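Long-range contact in cellulose-binding protein (Saccharophagus degradans, PDB 2YHG), which is of uncertain function but may hydrolyse N- or O-glycosidic bonds and bind polysaccharide, this portion carrying its nucleoside hydrolase-like and C-terminal domains: residues 43-48 and 232-237. Numbering follows the deposited sequence.
With CA (calcium ion), chain B.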
loop_
_atom_site.group_PDB
_atom_site.type_symbol
_atom_site.label_atom_id
_atom_site.label_comp_id
_atom_site.label_asym_id
_atom_site.label_seq_id
_atom_site.Cartn_x
_atom_site.Cartn_y
_atom_site.Cartn_z
ATOM N N ASP A 43 -0.486 -7.086 -13.531
ATOM C CA ASP A 43 -0.778 -7.759 -12.264
ATOM C C ASP A 43 0.381 -8.683 -11.868
ATOM O O ASP A 43 0.658 -8.857 -10.680
ATOM C CB ASP A 43 -2.074 -8.548 -12.329
ATOM C CG ASP A 43 -3.313 -7.661 -12.432
ATOM O OD1 ASP A 43 -3.474 -7.005 -13.489
ATOM O OD2 ASP A 43 -4.074 -7.521 -11.458
ATOM N N GLU A 44 0.963 -9.374 -12.861
ATOM C CA GLU A 44 2.113 -10.214 -12.586
ATOM C C GLU A 44 3.283 -9.407 -12.053
ATOM O O GLU A 44 3.944 -9.794 -11.074
ATOM C CB GLU A 44 2.491 -10.974 -13.839
ATOM C CG GLU A 44 1.442 -11.940 -14.335
ATOM C CD GLU A 44 1.638 -12.227 -15.804
ATOM O OE1 GLU A 44 2.675 -12.823 -16.162
ATOM O OE2 GLU A 44 0.790 -11.808 -16.611
ATOM N N GLN A 45 3.575 -8.299 -12.720
ATOM C CA GLN A 45 4.607 -7.395 -12.286
ATOM C C GLN A 45 4.393 -6.974 -10.832
ATOM O O GLN A 45 5.323 -6.974 -10.019
ATOM C CB GLN A 45 4.598 -6.145 -13.153
ATOM C CG GLN A 45 4.896 -6.345 -14.639
ATOM C CD GLN A 45 4.775 -5.047 -15.410
ATOM O OE1 GLN A 45 3.997 -4.155 -15.047
ATOM N NE2 GLN A 45 5.586 -4.885 -16.474
ATOM N N SER A 46 3.182 -6.536 -10.532
ATOM C CA SER A 46 2.857 -6.055 -9.206
ATOM C C SER A 46 3.053 -7.134 -8.157
ATOM O O SER A 46 3.550 -6.834 -7.067
ATOM C CB SER A 46 1.410 -5.549 -9.186
ATOM O OG SER A 46 1.259 -4.359 -9.971
ATOM N N LEU A 47 2.636 -8.370 -8.448
ATOM C CA LEU A 47 2.808 -9.420 -7.464
ATOM C C LEU A 47 4.288 -9.679 -7.192
ATOM O O LEU A 47 4.660 -9.900 -6.039
ATOM C CB LEU A 47 2.071 -10.675 -7.873
ATOM C CG LEU A 47 2.154 -11.807 -6.836
ATOM C CD1 LEU A 47 1.637 -11.374 -5.467
ATOM C CD2 LEU A 47 1.416 -13.051 -7.349
ATOM N N VAL A 48 5.134 -9.642 -8.221
ATOM C CA VAL A 48 6.565 -9.818 -7.984
ATOM C C VAL A 48 7.093 -8.749 -7.029
ATOM O O VAL A 48 7.812 -9.068 -6.076
ATOM C CB VAL A 48 7.332 -9.830 -9.319
ATOM C CG1 VAL A 48 8.852 -9.747 -9.051
ATOM C CG2 VAL A 48 6.988 -11.098 -10.128
ATOM N N ALA A 232 12.534 -13.466 -13.882
ATOM C CA ALA A 232 12.113 -14.211 -15.053
ATOM C C ALA A 232 10.575 -14.328 -15.143
ATOM O O ALA A 232 10.043 -14.662 -16.200
ATOM C CB ALA A 232 12.762 -15.586 -15.058
ATOM N N VAL A 233 9.860 -14.111 -14.042
ATOM C CA VAL A 233 8.395 -14.098 -14.078
ATOM C C VAL A 233 7.808 -12.678 -13.981
ATOM O O VAL A 233 6.596 -12.517 -13.806
ATOM C CB VAL A 233 7.786 -15.036 -13.000
ATOM C CG1 VAL A 233 8.189 -16.480 -13.242
ATOM C CG2 VAL A 233 8.144 -14.591 -11.608
ATOM N N TYR A 234 8.654 -11.665 -14.139
ATOM C CA TYR A 234 8.219 -10.261 -14.226
ATOM C C TYR A 234 8.103 -9.925 -15.703
ATOM O O TYR A 234 9.120 -9.769 -16.374
ATOM C CB TYR A 234 9.231 -9.362 -13.524
ATOM C CG TYR A 234 8.787 -7.922 -13.411
ATOM C CD1 TYR A 234 8.832 -7.074 -14.484
ATOM C CD2 TYR A 234 8.329 -7.376 -12.200
ATOM C CE1 TYR A 234 8.392 -5.765 -14.427
ATOM C CE2 TYR A 234 7.886 -6.045 -12.118
ATOM C CZ TYR A 234 7.922 -5.254 -13.228
ATOM O OH TYR A 234 7.460 -3.977 -13.231
ATOM N N PRO A 235 6.898 -9.837 -16.259
ATOM C CA PRO A 235 6.786 -9.677 -17.713
ATOM C C PRO A 235 6.993 -8.224 -18.134
ATOM O O PRO A 235 6.879 -7.315 -17.303
ATOM C CB PRO A 235 5.354 -10.093 -17.988
ATOM C CG PRO A 235 4.614 -9.692 -16.718
ATOM C CD PRO A 235 5.580 -10.030 -15.629
ATOM N N ASN A 236 7.255 -8.016 -19.417
ATOM C CA ASN A 236 7.276 -6.682 -19.968
ATOM C C ASN A 236 5.901 -6.029 -19.862
ATOM O O ASN A 236 4.853 -6.676 -19.881
ATOM C CB ASN A 236 7.673 -6.738 -21.441
ATOM C CG ASN A 236 9.130 -6.990 -21.651
ATOM O OD1 ASN A 236 9.946 -6.890 -20.743
ATOM N ND2 ASN A 236 9.488 -7.248 -22.892
ATOM N N ARG A 237 5.945 -4.706 -19.802
ATOM C CA ARG A 237 4.783 -3.858 -19.959
ATOM C C ARG A 237 4.073 -4.071 -21.291
ATOM O O ARG A 237 4.701 -4.177 -22.329
ATOM C CB ARG A 237 5.279 -2.412 -19.902
ATOM C CG ARG A 237 4.217 -1.366 -20.024
ATOM C CD ARG A 237 4.828 0.002 -20.024
ATOM N NE ARG A 237 5.778 0.222 -21.113
ATOM C CZ ARG A 237 5.423 0.391 -22.379
ATOM N NH1 ARG A 237 4.146 0.624 -22.705
ATOM N NH2 ARG A 237 6.350 0.435 -23.318
HETATM CA CA CA B . -5.246 -5.570 -12.702
HETATM O O HOH W 1 4.397 -14.078 -14.498
HETATM O O HOH W 2 -4.359 -4.236 -14.717
HETATM O O HOH W 3 -6.964 -5.166 -14.452
#
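Gln-45, on helix 42-52, lies against one face of the Tyr-234 ring and reaches past it to the backbone of segment 232-237. The contact belongs to the nucleoside hydrolase-like domain, where it joins the helix following strand 30-35 of the parallel sheet to the loop before helix 246-249. Gln-45 CB starts above the phenol end of the ring, 3.4 Å from Tyr-234 CZ. CG follows over the same face and makes a CH-pi contact, 3.7 Å from the Tyr-234 ring centroid. From there the chain runs extended (chi2 177°), which carries CD to Tyr-234 OH and lets the amide lie only 24° from the ring plane. At the tip, NE2 donates to Pro-235 O over 2.9 Å with an N-H...O angle of 162°; the carbonyl oxygen lies close to the amide plane. OE1 accepts from the backbone N of Glu-242, so both ends of the amide are used and its rotation is fixed.

With Tyr-234 CG anti to the backbone N, the ring swings in against Gln-45. Val-48 meets its edge, CB standing 3.9 Å from Tyr-234 CD2, while Val-48 CG2 touches Val-233 CG2. Tyr-234 OH is hydrogen-bonded to Glu-242 OE2, and Leu-220 and Ile-224 of helix 217-225 also pack on the tyrosine.

On the flank, Glu-44 CB sits 3.7 Å from Pro-235 CD, and a water donates to both Glu-44 OE1 and Val-233 O, satisfying two acceptors that could not bond each other directly.

Asp-43 grips the calcium ion with both carboxylate oxygens, alongside Asp-36, Asp-244 and the carbonyl of Trp-151. Helix 42-52 thus faces two ways, and the doubly bonded amide and the water bridge tie the loop to the helix that supplies a calcium ligand.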